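Local coordinates for protein polyketide synthase (Synechococcus sp., PDB 4GOX) that binds adenosine-3'-5'-diphosphate and, as the sulfotransferase domain of an olefin synthase, probably transfers a sulfo group from PAPS to a polyketide intermediate, at residues A[86-91]-A[113-118]; A[79-84]-A[93-98]; A[194-199]-A[206-211]; A[140-145]-A[149-154]. All coordinates share one frame; numbering follows the deposited sequence.

Contact 1: residues A[86-91]-A[113-118]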
# COMPACT_ATOMS: atom_id res chain seq x y z
N ASP A 86 6.07 -17.62 3.66
CA ASP A 86 4.66 -18.02 3.62
C ASP A 86 4.27 -18.78 2.34
O ASP A 86 3.70 -19.87 2.45
CB ASP A 86 3.73 -16.82 3.85
CG ASP A 86 2.26 -17.19 3.86
OD1 ASP A 86 1.82 -17.85 4.83
OD2 ASP A 86 1.57 -16.91 2.86
N LEU A 87 4.57 -18.22 1.14
CA LEU A 87 4.20 -18.87 -0.12
C LEU A 87 4.89 -20.22 -0.36
O LEU A 87 4.31 -21.10 -1.03
CB LEU A 87 4.45 -17.96 -1.34
CG LEU A 87 3.56 -16.72 -1.50
CD1 LEU A 87 4.19 -15.74 -2.47
CD2 LEU A 87 2.13 -17.09 -1.95
N GLU A 88 6.13 -20.38 0.13
CA GLU A 88 6.92 -21.58 -0.17
C GLU A 88 7.33 -22.48 1.00
O GLU A 88 8.01 -23.48 0.75
CB GLU A 88 8.13 -21.21 -1.03
CG GLU A 88 7.75 -20.79 -2.43
CD GLU A 88 8.86 -20.18 -3.26
OE1 GLU A 88 9.89 -19.76 -2.69
OE2 GLU A 88 8.68 -20.10 -4.50
N ASN A 89 6.87 -22.17 2.24
CA ASN A 89 7.16 -22.91 3.49
C ASN A 89 8.66 -22.91 3.78
O ASN A 89 9.27 -23.97 4.04
CB ASN A 89 6.56 -24.33 3.47
CG ASN A 89 5.06 -24.38 3.39
OD1 ASN A 89 4.36 -24.54 4.40
ND2 ASN A 89 4.53 -24.30 2.17
N LEU A 90 9.25 -21.71 3.73
CA LEU A 90 10.68 -21.44 3.93
C LEU A 90 11.01 -20.88 5.32
O LEU A 90 10.16 -20.29 5.99
CB LEU A 90 11.15 -20.42 2.85
CG LEU A 90 11.80 -20.92 1.56
CD1 LEU A 90 11.17 -22.20 1.01
CD2 LEU A 90 11.79 -19.83 0.49
N THR A 91 12.26 -21.07 5.74
CA THR A 91 12.82 -20.58 7.00
C THR A 91 13.36 -19.15 6.71
O THR A 91 13.53 -18.83 5.52
CB THR A 91 13.96 -21.53 7.44
OG1 THR A 91 14.92 -21.65 6.38
CG2 THR A 91 13.44 -22.93 7.88
N TYR A 113 7.73 -9.82 -9.67
CA TYR A 113 6.28 -9.74 -9.70
C TYR A 113 5.69 -10.99 -10.38
O TYR A 113 4.79 -11.59 -9.81
CB TYR A 113 5.79 -8.45 -10.38
CG TYR A 113 5.81 -7.24 -9.47
CD1 TYR A 113 6.65 -6.16 -9.73
CD2 TYR A 113 4.96 -7.15 -8.37
CE1 TYR A 113 6.64 -5.01 -8.93
CE2 TYR A 113 4.95 -6.02 -7.55
CZ TYR A 113 5.78 -4.95 -7.84
OH TYR A 113 5.78 -3.86 -7.01
N ALA A 114 6.22 -11.39 -11.56
CA ALA A 114 5.75 -12.58 -12.30
C ALA A 114 5.93 -13.86 -11.47
O ALA A 114 5.06 -14.74 -11.48
CB ALA A 114 6.45 -12.71 -13.64
N TYR A 115 7.04 -13.91 -10.68
CA TYR A 115 7.35 -15.01 -9.78
C TYR A 115 6.30 -15.08 -8.67
O TYR A 115 5.76 -16.15 -8.41
CB TYR A 115 8.73 -14.81 -9.15
CG TYR A 115 9.19 -15.96 -8.28
CD1 TYR A 115 9.80 -17.08 -8.83
CD2 TYR A 115 9.06 -15.90 -6.89
CE1 TYR A 115 10.24 -18.14 -8.04
CE2 TYR A 115 9.50 -16.95 -6.08
CZ TYR A 115 10.09 -18.07 -6.66
OH TYR A 115 10.55 -19.10 -5.88
N LEU A 116 6.05 -13.96 -7.98
CA LEU A 116 5.09 -13.94 -6.87
C LEU A 116 3.66 -14.26 -7.35
O LEU A 116 2.97 -15.01 -6.67
CB LEU A 116 5.16 -12.64 -6.06
CG LEU A 116 6.48 -12.34 -5.32
CD1 LEU A 116 6.50 -10.91 -4.82
CD2 LEU A 116 6.70 -13.28 -4.14
N GLN A 117 3.28 -13.79 -8.57
CA GLN A 117 1.97 -14.05 -9.18
C GLN A 117 1.79 -15.55 -9.42
O GLN A 117 0.67 -16.07 -9.27
CB GLN A 117 1.82 -13.29 -10.50
CG GLN A 117 1.54 -11.80 -10.34
CD GLN A 117 1.58 -11.13 -11.68
OE1 GLN A 117 2.51 -11.34 -12.48
NE2 GLN A 117 0.56 -10.33 -11.98
N ARG A 118 2.89 -16.23 -9.78
CA ARG A 118 2.96 -17.66 -10.02
C ARG A 118 2.82 -18.41 -8.69
O ARG A 118 2.03 -19.35 -8.61
CB ARG A 118 4.28 -18.01 -10.76
CG ARG A 118 4.48 -19.51 -11.03
CD ARG A 118 5.38 -19.77 -12.23
NE ARG A 118 4.69 -19.50 -13.49
CZ ARG A 118 5.24 -19.55 -14.69
NH1 ARG A 118 6.52 -19.87 -14.83
NH2 ARG A 118 4.52 -19.27 -15.77

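Contact 2: residues A[79-84]-A[93-98]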
# COMPACT_ATOMS: atom_id res chain seq x y z
N GLY A 79 9.33 -7.64 3.94
CA GLY A 79 8.04 -8.23 3.61
C GLY A 79 8.13 -9.19 2.44
O GLY A 79 7.29 -10.10 2.31
N LEU A 80 9.15 -8.98 1.55
CA LEU A 80 9.40 -9.89 0.43
C LEU A 80 9.87 -11.25 1.01
O LEU A 80 9.40 -12.29 0.56
CB LEU A 80 10.44 -9.34 -0.56
CG LEU A 80 10.87 -10.30 -1.68
CD1 LEU A 80 9.72 -10.58 -2.66
CD2 LEU A 80 12.11 -9.78 -2.41
N GLN A 81 10.77 -11.22 2.03
CA GLN A 81 11.25 -12.45 2.69
C GLN A 81 10.05 -13.18 3.31
O GLN A 81 9.82 -14.35 2.99
CB GLN A 81 12.34 -12.14 3.75
CG GLN A 81 13.73 -11.88 3.17
CD GLN A 81 13.96 -10.42 2.76
OE1 GLN A 81 13.06 -9.72 2.27
NE2 GLN A 81 15.19 -9.93 2.94
N ARG A 82 9.21 -12.43 4.08
CA ARG A 82 8.01 -12.93 4.75
C ARG A 82 7.06 -13.57 3.73
O ARG A 82 6.59 -14.69 3.96
CB ARG A 82 7.34 -11.82 5.58
CG ARG A 82 6.27 -12.30 6.56
CD ARG A 82 6.85 -13.11 7.72
NE ARG A 82 5.85 -13.92 8.41
CZ ARG A 82 5.51 -15.16 8.07
NH1 ARG A 82 6.08 -15.75 7.03
NH2 ARG A 82 4.60 -15.82 8.78
N ALA A 83 6.84 -12.90 2.58
CA ALA A 83 6.00 -13.42 1.49
C ALA A 83 6.50 -14.80 1.00
O ALA A 83 5.70 -15.73 0.89
CB ALA A 83 6.00 -12.45 0.31
N LEU A 84 7.80 -14.91 0.71
CA LEU A 84 8.47 -16.12 0.22
C LEU A 84 8.39 -17.28 1.23
O LEU A 84 8.09 -18.42 0.84
CB LEU A 84 9.94 -15.80 -0.06
CG LEU A 84 10.26 -14.87 -1.22
CD1 LEU A 84 11.73 -14.50 -1.19
CD2 LEU A 84 9.87 -15.51 -2.57
N GLU A 93 16.42 -17.93 6.94
CA GLU A 93 17.72 -18.12 6.32
C GLU A 93 17.55 -18.51 4.86
O GLU A 93 18.22 -17.94 4.00
CB GLU A 93 18.53 -19.19 7.08
CG GLU A 93 18.78 -18.87 8.56
CD GLU A 93 17.60 -19.05 9.52
OE1 GLU A 93 16.80 -19.99 9.33
OE2 GLU A 93 17.49 -18.23 10.46
N ALA A 94 16.63 -19.47 4.58
CA ALA A 94 16.35 -19.93 3.21
C ALA A 94 15.69 -18.81 2.40
O ALA A 94 15.93 -18.71 1.20
CB ALA A 94 15.45 -21.15 3.24
N SER A 95 14.85 -17.97 3.06
CA SER A 95 14.16 -16.84 2.42
C SER A 95 15.20 -15.81 1.98
O SER A 95 15.28 -15.50 0.79
CB SER A 95 13.16 -16.20 3.37
OG SER A 95 12.02 -15.77 2.65
N GLN A 96 16.04 -15.35 2.93
CA GLN A 96 17.14 -14.42 2.71
C GLN A 96 18.08 -14.90 1.58
O GLN A 96 18.45 -14.09 0.73
CB GLN A 96 17.91 -14.19 4.03
CG GLN A 96 18.81 -12.95 4.04
CD GLN A 96 18.05 -11.66 3.82
OE1 GLN A 96 17.37 -11.14 4.71
NE2 GLN A 96 18.16 -11.11 2.61
N ALA A 97 18.40 -16.20 1.54
CA ALA A 97 19.26 -16.81 0.52
C ALA A 97 18.65 -16.72 -0.89
O ALA A 97 19.39 -16.55 -1.86
CB ALA A 97 19.57 -18.27 0.87
N LYS A 98 17.31 -16.84 -1.00
CA LYS A 98 16.57 -16.73 -2.27
C LYS A 98 16.67 -15.24 -2.73
O LYS A 98 16.92 -14.98 -3.92
CB LYS A 98 15.09 -17.15 -2.06
CG LYS A 98 14.21 -17.21 -3.31
CD LYS A 98 14.42 -18.46 -4.13
CE LYS A 98 13.82 -18.31 -5.51
NZ LYS A 98 14.55 -19.12 -6.52

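Contact 3: residues A[194-199]-A[206-211]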
# COMPACT_ATOMS: atom_id res chain seq x y z
N ARG A 194 -2.06 13.61 -4.46
CA ARG A 194 -2.14 14.20 -5.80
C ARG A 194 -1.59 13.22 -6.87
O ARG A 194 -2.26 13.00 -7.89
CB ARG A 194 -1.42 15.55 -5.83
CG ARG A 194 -1.24 16.16 -7.23
CD ARG A 194 -2.53 16.81 -7.65
NE ARG A 194 -2.93 17.85 -6.70
CZ ARG A 194 -4.15 18.35 -6.60
NH1 ARG A 194 -5.13 17.90 -7.39
NH2 ARG A 194 -4.42 19.30 -5.71
N ASN A 195 -0.42 12.60 -6.62
CA ASN A 195 0.19 11.64 -7.55
C ASN A 195 -0.72 10.44 -7.83
O ASN A 195 -0.90 10.08 -9.00
CB ASN A 195 1.56 11.16 -7.06
CG ASN A 195 2.63 12.21 -7.09
OD1 ASN A 195 2.59 13.13 -7.87
ND2 ASN A 195 3.65 12.08 -6.27
N ILE A 196 -1.33 9.86 -6.79
CA ILE A 196 -2.23 8.70 -6.93
C ILE A 196 -3.50 9.07 -7.68
O ILE A 196 -3.91 8.35 -8.59
CB ILE A 196 -2.51 7.95 -5.60
CG1 ILE A 196 -1.20 7.57 -4.87
CG2 ILE A 196 -3.34 6.69 -5.88
CD1 ILE A 196 -1.42 7.38 -3.37
N LEU A 197 -4.09 10.24 -7.33
CA LEU A 197 -5.23 10.81 -8.04
C LEU A 197 -4.89 10.97 -9.54
O LEU A 197 -5.68 10.53 -10.39
CB LEU A 197 -5.61 12.17 -7.43
CG LEU A 197 -6.82 12.85 -8.04
CD1 LEU A 197 -8.09 12.09 -7.69
CD2 LEU A 197 -6.90 14.33 -7.62
N ASP A 198 -3.72 11.59 -9.87
CA ASP A 198 -3.28 11.77 -11.26
C ASP A 198 -3.14 10.42 -11.98
O ASP A 198 -3.59 10.31 -13.12
CB ASP A 198 -1.96 12.55 -11.35
CG ASP A 198 -2.09 14.04 -11.02
OD1 ASP A 198 -3.25 14.50 -10.80
OD2 ASP A 198 -1.05 14.72 -10.90
N LEU A 199 -2.58 9.38 -11.30
CA LEU A 199 -2.49 8.03 -11.87
C LEU A 199 -3.89 7.50 -12.19
O LEU A 199 -4.14 7.05 -13.31
CB LEU A 199 -1.75 7.06 -10.93
CG LEU A 199 -1.77 5.57 -11.30
CD1 LEU A 199 -1.03 5.32 -12.58
CD2 LEU A 199 -1.23 4.71 -10.17
N ASP A 206 -12.34 1.45 -14.05
CA ASP A 206 -12.22 0.01 -14.09
C ASP A 206 -10.92 -0.44 -13.40
O ASP A 206 -10.87 -1.56 -12.91
CB ASP A 206 -12.23 -0.48 -15.56
CG ASP A 206 -13.55 -0.28 -16.29
OD1 ASP A 206 -14.61 -0.67 -15.74
OD2 ASP A 206 -13.52 0.24 -17.44
N ARG A 207 -9.86 0.43 -13.38
CA ARG A 207 -8.57 0.09 -12.76
C ARG A 207 -8.18 0.98 -11.56
O ARG A 207 -7.09 0.85 -11.01
CB ARG A 207 -7.46 -0.04 -13.82
CG ARG A 207 -7.77 -1.05 -14.92
CD ARG A 207 -6.54 -1.62 -15.61
NE ARG A 207 -5.94 -0.67 -16.55
CZ ARG A 207 -4.84 0.04 -16.31
NH1 ARG A 207 -4.37 0.88 -17.23
NH2 ARG A 207 -4.19 -0.09 -15.16
N TYR A 208 -9.08 1.83 -11.11
CA TYR A 208 -8.83 2.74 -10.00
C TYR A 208 -10.06 2.87 -9.12
O TYR A 208 -11.16 3.08 -9.62
CB TYR A 208 -8.42 4.11 -10.55
CG TYR A 208 -8.32 5.22 -9.53
CD1 TYR A 208 -7.21 5.31 -8.68
CD2 TYR A 208 -9.27 6.24 -9.48
CE1 TYR A 208 -7.07 6.39 -7.80
CE2 TYR A 208 -9.15 7.30 -8.58
CZ TYR A 208 -8.04 7.37 -7.75
OH TYR A 208 -7.91 8.43 -6.90
N LEU A 209 -9.85 2.80 -7.81
CA LEU A 209 -10.90 2.96 -6.81
C LEU A 209 -10.41 3.75 -5.59
O LEU A 209 -9.46 3.33 -4.93
CB LEU A 209 -11.40 1.57 -6.35
CG LEU A 209 -12.52 1.54 -5.29
CD1 LEU A 209 -13.89 1.76 -5.91
CD2 LEU A 209 -12.52 0.21 -4.57
N GLN A 210 -11.09 4.85 -5.27
CA GLN A 210 -10.84 5.61 -4.05
C GLN A 210 -11.56 4.95 -2.88
O GLN A 210 -12.72 4.58 -3.00
CB GLN A 210 -11.36 7.05 -4.16
CG GLN A 210 -10.41 7.91 -4.94
CD GLN A 210 -10.85 9.34 -5.05
OE1 GLN A 210 -11.68 9.82 -4.27
NE2 GLN A 210 -10.22 10.07 -5.95
N VAL A 211 -10.88 4.83 -1.76
CA VAL A 211 -11.45 4.28 -0.53
C VAL A 211 -11.17 5.30 0.56
O VAL A 211 -10.01 5.66 0.80
CB VAL A 211 -10.85 2.88 -0.17
CG1 VAL A 211 -11.37 2.40 1.18
CG2 VAL A 211 -11.16 1.84 -1.24

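Contact 4: residues A[140-145]-A[149-154]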
# COMPACT_ATOMS: atom_id res chain seq x y z
N ASP A 140 4.58 5.46 -12.27
CA ASP A 140 4.72 5.25 -13.71
C ASP A 140 5.29 3.86 -14.02
O ASP A 140 5.00 3.30 -15.09
CB ASP A 140 5.65 6.32 -14.35
CG ASP A 140 5.04 7.72 -14.41
OD1 ASP A 140 3.81 7.84 -14.26
OD2 ASP A 140 5.80 8.69 -14.59
N HIS A 141 6.11 3.29 -13.12
CA HIS A 141 6.71 1.95 -13.34
C HIS A 141 5.64 0.86 -13.50
O HIS A 141 5.84 -0.09 -14.27
CB HIS A 141 7.65 1.58 -12.20
CG HIS A 141 8.66 0.53 -12.53
ND1 HIS A 141 9.37 -0.11 -11.54
CD2 HIS A 141 9.06 0.04 -13.73
CE1 HIS A 141 10.19 -0.94 -12.16
NE2 HIS A 141 10.04 -0.87 -13.48
N SER A 142 4.50 1.00 -12.80
CA SER A 142 3.43 0.01 -12.84
C SER A 142 2.78 -0.08 -14.22
O SER A 142 2.64 -1.18 -14.75
CB SER A 142 2.39 0.29 -11.76
OG SER A 142 1.33 -0.66 -11.88
N GLU A 143 2.43 1.06 -14.81
CA GLU A 143 1.84 1.09 -16.13
C GLU A 143 2.82 0.61 -17.20
O GLU A 143 2.37 0.08 -18.23
CB GLU A 143 1.23 2.47 -16.45
CG GLU A 143 -0.03 2.71 -15.63
CD GLU A 143 -1.16 1.73 -15.92
OE1 GLU A 143 -1.63 1.69 -17.08
OE2 GLU A 143 -1.55 0.98 -15.00
N ILE A 144 4.14 0.73 -16.95
CA ILE A 144 5.18 0.20 -17.83
C ILE A 144 5.23 -1.34 -17.74
O ILE A 144 5.30 -2.01 -18.76
CB ILE A 144 6.55 0.91 -17.58
CG1 ILE A 144 6.60 2.24 -18.37
CG2 ILE A 144 7.76 0.02 -17.96
CD1 ILE A 144 7.49 3.32 -17.82
N LEU A 145 5.18 -1.89 -16.52
CA LEU A 145 5.29 -3.35 -16.29
C LEU A 145 4.04 -4.20 -16.53
O LEU A 145 4.18 -5.36 -16.90
CB LEU A 145 5.80 -3.64 -14.86
CG LEU A 145 7.17 -3.10 -14.44
CD1 LEU A 145 7.37 -3.30 -12.94
CD2 LEU A 145 8.31 -3.74 -15.25
N ALA A 149 -2.99 -3.76 -14.15
CA ALA A 149 -2.84 -3.37 -12.74
C ALA A 149 -4.08 -2.61 -12.27
O ALA A 149 -4.62 -1.77 -12.99
CB ALA A 149 -1.61 -2.50 -12.54
N LYS A 150 -4.55 -2.91 -11.06
CA LYS A 150 -5.67 -2.21 -10.42
C LYS A 150 -5.12 -1.43 -9.24
O LYS A 150 -4.26 -1.93 -8.52
CB LYS A 150 -6.78 -3.15 -9.97
CG LYS A 150 -7.64 -3.66 -11.11
CD LYS A 150 -8.83 -4.44 -10.56
CE LYS A 150 -9.72 -5.01 -11.64
NZ LYS A 150 -9.18 -6.29 -12.15
N TYR A 151 -5.62 -0.22 -9.04
CA TYR A 151 -5.15 0.62 -7.96
C TYR A 151 -6.24 0.98 -6.96
O TYR A 151 -7.23 1.62 -7.32
CB TYR A 151 -4.51 1.91 -8.52
CG TYR A 151 -3.48 1.64 -9.60
CD1 TYR A 151 -2.21 1.17 -9.27
CD2 TYR A 151 -3.81 1.77 -10.94
CE1 TYR A 151 -1.28 0.88 -10.26
CE2 TYR A 151 -2.87 1.49 -11.94
CZ TYR A 151 -1.62 1.03 -11.59
OH TYR A 151 -0.71 0.78 -12.58
N ILE A 152 -6.02 0.62 -5.69
CA ILE A 152 -6.89 1.00 -4.58
C ILE A 152 -6.22 2.23 -3.94
O ILE A 152 -5.12 2.12 -3.39
CB ILE A 152 -7.06 -0.15 -3.56
CG1 ILE A 152 -7.76 -1.36 -4.20
CG2 ILE A 152 -7.85 0.35 -2.31
CD1 ILE A 152 -7.62 -2.65 -3.39
N HIS A 153 -6.83 3.41 -4.09
CA HIS A 153 -6.31 4.64 -3.52
C HIS A 153 -7.00 4.85 -2.17
O HIS A 153 -8.16 5.27 -2.12
CB HIS A 153 -6.59 5.82 -4.48
CG HIS A 153 -6.12 7.17 -4.00
ND1 HIS A 153 -6.39 8.33 -4.72
CD2 HIS A 153 -5.34 7.50 -2.94
CE1 HIS A 153 -5.82 9.31 -4.05
NE2 HIS A 153 -5.18 8.86 -2.97
N LEU A 154 -6.30 4.55 -1.09
CA LEU A 154 -6.85 4.70 0.26
C LEU A 154 -6.53 6.09 0.75
O LEU A 154 -5.38 6.52 0.69
CB LEU A 154 -6.31 3.58 1.19
CG LEU A 154 -6.64 3.68 2.68
CD1 LEU A 154 -8.14 3.59 2.95
CD2 LEU A 154 -5.93 2.61 3.42

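Contact 1: residues A[86-91]-A[113-118]
The last turn of helix 79-88 comes closest to helix 109-119 at Leu-87 and Leu-116, whose CA atoms lie 8.4 Å apart, a spacing that only side chains can bridge. Two pairs do so, one apolar and one polar. Leu-87 and Leu-116 reach across at about a right angle to each other, and a single methyl from each makes the touch, Leu-87 CD1 meeting Leu-116 CD2 at 3.9 Å. Branched, flexible leucines suit such a seam, because one methyl can face the partner helix while the rest of the side chain packs elsewhere: Leu-116 also rests on Leu-80, two turns earlier in helix 79-88. The pair belongs to the helical part of the sulfotransferase domain, where three successive helices, 79-88, 92-104 and 109-119, pack together at the flank of the parallel sheet, helix 109-119 lying against strand 26-30. Beside the leucines, Glu-88 and Tyr-115 approach from opposite directions. Tyr-115 has CG anti to the backbone N (chi1 -175°), which carries its long ring out across the gap, and Glu-88 meets it with a chain extended beyond CG. The phenol donates a short but weak hydrogen bond, Tyr-115 OH to Glu-88 OE2, at 2.5 Å, with the carboxylate plane turned 89° from the ring. Tyrosine fits here because one residue supplies both a polar end for the glutamate and an aromatic body for its neighbours: its ring packs on Leu-84 and stands edge-to-face with Trp-102 of helix 92-104.

Contact 2: residues A[79-84]-A[93-98]
Gln-81 and Leu-84 of helix 79-88 meet Ser-95, Gln-96 and Lys-98 of helix 92-104 in a helix-loop-helix unit, two consecutive helices laid crosswise over a very short connection. The axes of the two segments pass 8.9 Å apart, with 116° between their N-to-C directions. Gln-81 stands at the closest point, its CA being 5.3 Å from the CA of Ser-95, and a residue as small as serine suits an approach this near. The backbone of Gln-81 provides the polar link: Ser-95 OG donates to Gln-81 O at 2.6 Å. The hydroxyl comes in from the side of the carbonyl rather than head-on, with a C=O...donor angle of 113° and a tilt of 34° from the carbonyl plane. Gln-81 itself bends at its second torsion and passes close to Gln-96, its CG lying 4.2 Å from Gln-96 N. Gln-96 has a further tie within its own helix, from NE2 to Asn-100 OD1. One turn on, Leu-84 points at the partner helix and closes the apolar side of the crossing, where Val-99 and Trp-102 also touch it. Its CB packs against the hydroxyl of the buried Ser-95, 3.4 Å from Ser-95 OG. Beyond it, the aliphatic base of a lysine serves as one more apolar surface, with Leu-84 CD1 4.2 Å from Lys-98 CG.

Contact 3: residues A[194-199]-A[206-211]
Tyr-208 points from the start of strand 208-212 toward helix 181-202, and its ring slants past the backbone and side chains of Ile-196 and Leu-197. The slant is oblique: Tyr-208 CE1 lies 3.8 Å from Ile-196 O, and the same ring carbon is 4.2 Å from the CG2 methyl of Ile-196. With CG anti to the backbone N (chi1 171°), the ring is directed across to the helix, and its hydroxyl arrives beside Leu-197. That leucine crosses the ring at a slant and brings one methyl to the polar end, Leu-197 CD1 being 3.7 Å from Tyr-208 OH. The same methyl is shared with Gln-210, two residues along the strand and on the same side of it, whose NE2 lies 3.4 Å from Leu-197 CD1. Gln-210 runs extended beyond CG, which brings its amide level with the phenol; NE2 donates to Tyr-208 OH at 3.0 Å, with an N-H...acceptor angle of 152° and the oxygen nearly in the amide plane. A second bond, to His-153 ND1 of the neighbouring strand, holds the hydroxyl, so it is gripped by two polar partners while leucine and isoleucine fill the helix side. The segments run roughly antiparallel, with 143° between their N-to-C directions, as expected where a helix returns along a sheet. Helix 181-202 leads into strand 208-212, which lies parallel to and beside strand 149-155: this is the closing half of a beta-alpha-beta crossover at one edge of the parallel sheet of the P-loop-type sulfotransferase fold.

Contact 4: residues A[140-145]-A[149-154]
The helix-to-strand return of a beta-alpha-beta crossover, helix 136-145 leading into strand 149-155, is tied by Ser-142 and Glu-143 meeting the phenol of Tyr-151. Both polar groups come in at the edge of the ring, close to its plane, and share its hydroxyl. Ser-142 OG, swung anti to its own backbone N (chi1 177°), donates to Tyr-151 OH at 2.6 Å. The phenol in turn donates to Glu-143 OE2, also at 2.6 Å, on the anti lone pair, the one turned away from the other carboxylate oxygen. These two bonds form a hydrogen-bond chain from serine through tyrosine to glutamate, and they fix the ring end in a buried place. Between the crossover's strands 124-129 and 149-155 lies strand 26-30 of the parallel sheet, and Ser-142 and Ala-149 both touch its Phe-28. Ala-149, whose small side chain fits beside the serine hydroxyl, sets its CB 3.5 Å from Ser-142 OG. Glu-143 curls at its second torsion (chi2 -62°) to reach the phenol, and the same OE2 forms a salt bridge with Arg-207 NH2, which should favour a negative carboxylate. Arg-207 NH2 is held as well by the carbonyl oxygen of Ala-149.

Along the chain, contacts 1 and 2 come first and interlock, their segments alternating; contact 4 follows, then contact 3. Contacts 1 and 2, with centres about 9 Å apart, share helix 79-88 and meet directly, forming a helical cluster beside the sheet. Contacts 3 and 4 are also about 9 Å apart between centres, and join on the neighbouring parallel strands 149-155 and 208-212, each packing a helix on that sheet. Contacts 2 and 3 are the far ends, with centres about 31 Å apart, whereas contacts 1 and 4 come within about 4 Å at their nearest atoms without touching. The domain thus combines a P-loop-type alpha/beta core with a helical flank inserted between its early strands.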